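Local coordinates for lectin (Trichosanthes anguina, PDB 4HR6), which probably binds carbohydrate as a three-chain, nontoxic homologue of type II ribosome-inactivating proteins, this chain belonging to the ribosome-inactivating part, at residues B[125-128]-B[129-133]. Residues are numbered along the deposited sequence; the frame is centred on the assembly and turned at random.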
ATOM      1  N   GLN B 125      -2.348  -0.283  11.824  1.00 33.96           N
ATOM      2  CA  GLN B 125      -2.757  -1.622  12.234  1.00 33.33           C
ATOM      3  C   GLN B 125      -1.849  -2.173  13.321  1.00 32.84           C
ATOM      4  O   GLN B 125      -2.327  -2.779  14.262  1.00 32.17           O
ATOM      5  CB  GLN B 125      -2.831  -2.596  11.043  1.00 33.92           C
ATOM      6  CG  GLN B 125      -3.481  -3.947  11.386  1.00 35.47           C
ATOM      7  CD  GLN B 125      -4.899  -3.801  11.917  1.00 33.63           C
ATOM      8  OE1 GLN B 125      -5.756  -3.252  11.252  1.00 38.89           O
ATOM      9  NE2 GLN B 125      -5.138  -4.269  13.132  1.00 37.18           N
ATOM     10  N   SER B 126      -0.545  -1.957  13.213  1.00 33.35           N
ATOM     11  CA  SER B 126       0.345  -2.352  14.284  1.00 32.93           C
ATOM     12  C   SER B 126      -0.045  -1.695  15.604  1.00 35.03           C
ATOM     13  O   SER B 126      -0.121  -2.370  16.642  1.00 37.97           O
ATOM     14  CB  SER B 126       1.788  -2.025  13.946  1.00 33.41           C
ATOM     15  OG  SER B 126       2.156  -2.643  12.735  1.00 35.24           O
ATOM     16  N   VAL B 127      -0.337  -0.400  15.565  1.00 32.46           N
ATOM     17  CA  VAL B 127      -0.719   0.300  16.784  1.00 32.52           C
ATOM     18  C   VAL B 127      -2.063  -0.196  17.328  1.00 34.26           C
ATOM     19  O   VAL B 127      -2.190  -0.403  18.540  1.00 32.47           O
ATOM     20  CB  VAL B 127      -0.705   1.827  16.611  1.00 32.09           C
ATOM     21  CG1 VAL B 127      -1.254   2.532  17.852  1.00 32.61           C
ATOM     22  CG2 VAL B 127       0.711   2.307  16.309  1.00 32.58           C
ATOM     23  N   ALA B 128      -3.048  -0.395  16.449  1.00 36.03           N
ATOM     24  CA  ALA B 128      -4.361  -0.890  16.864  1.00 38.20           C
ATOM     25  C   ALA B 128      -4.257  -2.192  17.665  1.00 38.95           C
ATOM     26  O   ALA B 128      -4.915  -2.342  18.677  1.00 40.61           O
ATOM     27  CB  ALA B 128      -5.272  -1.079  15.670  1.00 38.96           C
ATOM     28  N   TYR B 129      -3.404  -3.112  17.231  1.00 40.39           N
ATOM     29  CA  TYR B 129      -3.173  -4.340  17.977  1.00 41.06           C
ATOM     30  C   TYR B 129      -2.713  -4.103  19.410  1.00 42.98           C
ATOM     31  O   TYR B 129      -3.066  -4.897  20.296  1.00 40.49           O
ATOM     32  CB  TYR B 129      -2.128  -5.220  17.296  1.00 42.79           C
ATOM     33  CG  TYR B 129      -2.635  -6.066  16.138  1.00 46.42           C
ATOM     34  CD1 TYR B 129      -3.833  -6.789  16.223  1.00 47.29           C
ATOM     35  CD2 TYR B 129      -1.879  -6.184  14.972  1.00 47.38           C
ATOM     36  CE1 TYR B 129      -4.270  -7.576  15.161  1.00 49.68           C
ATOM     37  CE2 TYR B 129      -2.302  -6.967  13.913  1.00 50.56           C
ATOM     38  CZ  TYR B 129      -3.498  -7.658  14.005  1.00 51.35           C
ATOM     39  OH  TYR B 129      -3.891  -8.427  12.927  1.00 54.90           O
ATOM     40  N   SER B 130      -1.904  -3.052  19.628  1.00 39.05           N
ATOM     41  CA  SER B 130      -1.352  -2.753  20.953  1.00 36.87           C
ATOM     42  C   SER B 130      -2.478  -2.308  21.863  1.00 37.90           C
ATOM     43  O   SER B 130      -2.423  -2.551  23.052  1.00 42.71           O
ATOM     44  CB  SER B 130      -0.246  -1.665  20.908  1.00 38.00           C
ATOM     45  OG  SER B 130      -0.799  -0.345  20.777  1.00 34.82           O
ATOM     46  N   PHE B 131      -3.474  -1.623  21.303  1.00 39.39           N
ATOM     47  CA  PHE B 131      -4.680  -1.269  22.042  1.00 44.67           C
ATOM     48  C   PHE B 131      -5.529  -2.503  22.364  1.00 50.65           C
ATOM     49  O   PHE B 131      -6.097  -2.578  23.453  1.00 53.01           O
ATOM     50  CB  PHE B 131      -5.552  -0.278  21.259  1.00 46.41           C
ATOM     51  CG  PHE B 131      -5.147   1.169  21.409  1.00 47.13           C
ATOM     52  CD1 PHE B 131      -5.856   2.018  22.242  1.00 47.09           C
ATOM     53  CD2 PHE B 131      -4.069   1.688  20.703  1.00 47.26           C
ATOM     54  CE1 PHE B 131      -5.504   3.354  22.366  1.00 47.07           C
ATOM     55  CE2 PHE B 131      -3.711   3.018  20.836  1.00 48.80           C
ATOM     56  CZ  PHE B 131      -4.427   3.854  21.667  1.00 45.09           C
ATOM     57  N   LYS B 132      -5.614  -3.456  21.429  1.00 52.25           N
ATOM     58  CA  LYS B 132      -6.459  -4.648  21.613  1.00 57.11           C
ATOM     59  C   LYS B 132      -5.913  -5.579  22.694  1.00 55.54           C
ATOM     60  O   LYS B 132      -6.596  -5.867  23.669  1.00 58.05           O
ATOM     61  CB  LYS B 132      -6.623  -5.428  20.310  1.00 61.94           C
ATOM     62  CG  LYS B 132      -7.796  -6.393  20.341  1.00 66.85           C
ATOM     63  CD  LYS B 132      -7.807  -7.320  19.138  1.00 71.93           C
ATOM     64  CE  LYS B 132      -9.187  -7.931  18.913  1.00 75.58           C
ATOM     65  NZ  LYS B 132     -10.228  -6.889  18.647  1.00 77.09           N
ATOM     66  N   ASN B 133      -4.668  -6.013  22.527  1.00 56.78           N
ATOM     67  CA  ASN B 133      -4.016  -6.926  23.465  1.00 56.20           C
ATOM     68  C   ASN B 133      -3.397  -6.230  24.681  1.00 57.74           C
ATOM     69  O   ASN B 133      -2.755  -6.882  25.503  1.00 49.99           O
ATOM     70  CB  ASN B 133      -2.909  -7.692  22.749  1.00 61.84           C
ATOM     71  CG  ASN B 133      -3.372  -8.303  21.446  1.00 66.26           C
ATOM     72  OD1 ASN B 133      -4.550  -8.637  21.278  1.00 72.40           O
ATOM     73  ND2 ASN B 133      -2.447  -8.450  20.509  1.00 70.06           N
TER
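Gln125 brings its amide nitrogen NE2 over one face of the Tyr129 ring, one turn further along helix 121-132 of the ribosome-inactivating protein fold. Gln125 NE2 stands 3.8 Å above the plane of the Tyr129 ring, over its centre. The amide is tipped 65° from the ring, so this is not a parallel stack. Gln125 CG lies anti to the backbone N (chi1 -170°), and the bend at chi2 turns the amide back across the tyrosine. Gln125 NE2 also donates to Asp147 OD1 of a neighbouring lectin chain, which should limit rotation of the amide. In the backbone of the same pair, Tyr129 N donates to Gln125 O at 3.2 Å, a regular i to i+4 helix bond.

Val127 and Phe131 form the next i/i+4 pair. They lie side by side and point the same way, with Val127 CG1 3.9 Å from Phe131 CE2. Both also touch Met113 of helix 103-119, and Tyr13 of another lectin chain meets the phenylalanine ring. This turn of the helix thus meets helix 103-119 of its own chain and two other lectin chains. Lys132 extends away from the turn, and its NZ donates to Asp146 O of the same neighbouring chain that supplies Asp147.

Val127 O lies at the edge of the Phe131 ring and accepts from two donors, besides a weak bond from Ser130 N. Phe131 N supplies the helical bond to Val127 O, at 3.3 Å. The second comes from Ser130, whose OG stands between its backbone N and carbonyl carbon (chi1 78°), which turns it back to the carbonyl three residues earlier. Ser130 OG donates to Val127 O at 2.6 Å, in the carbonyl plane and on a lone pair.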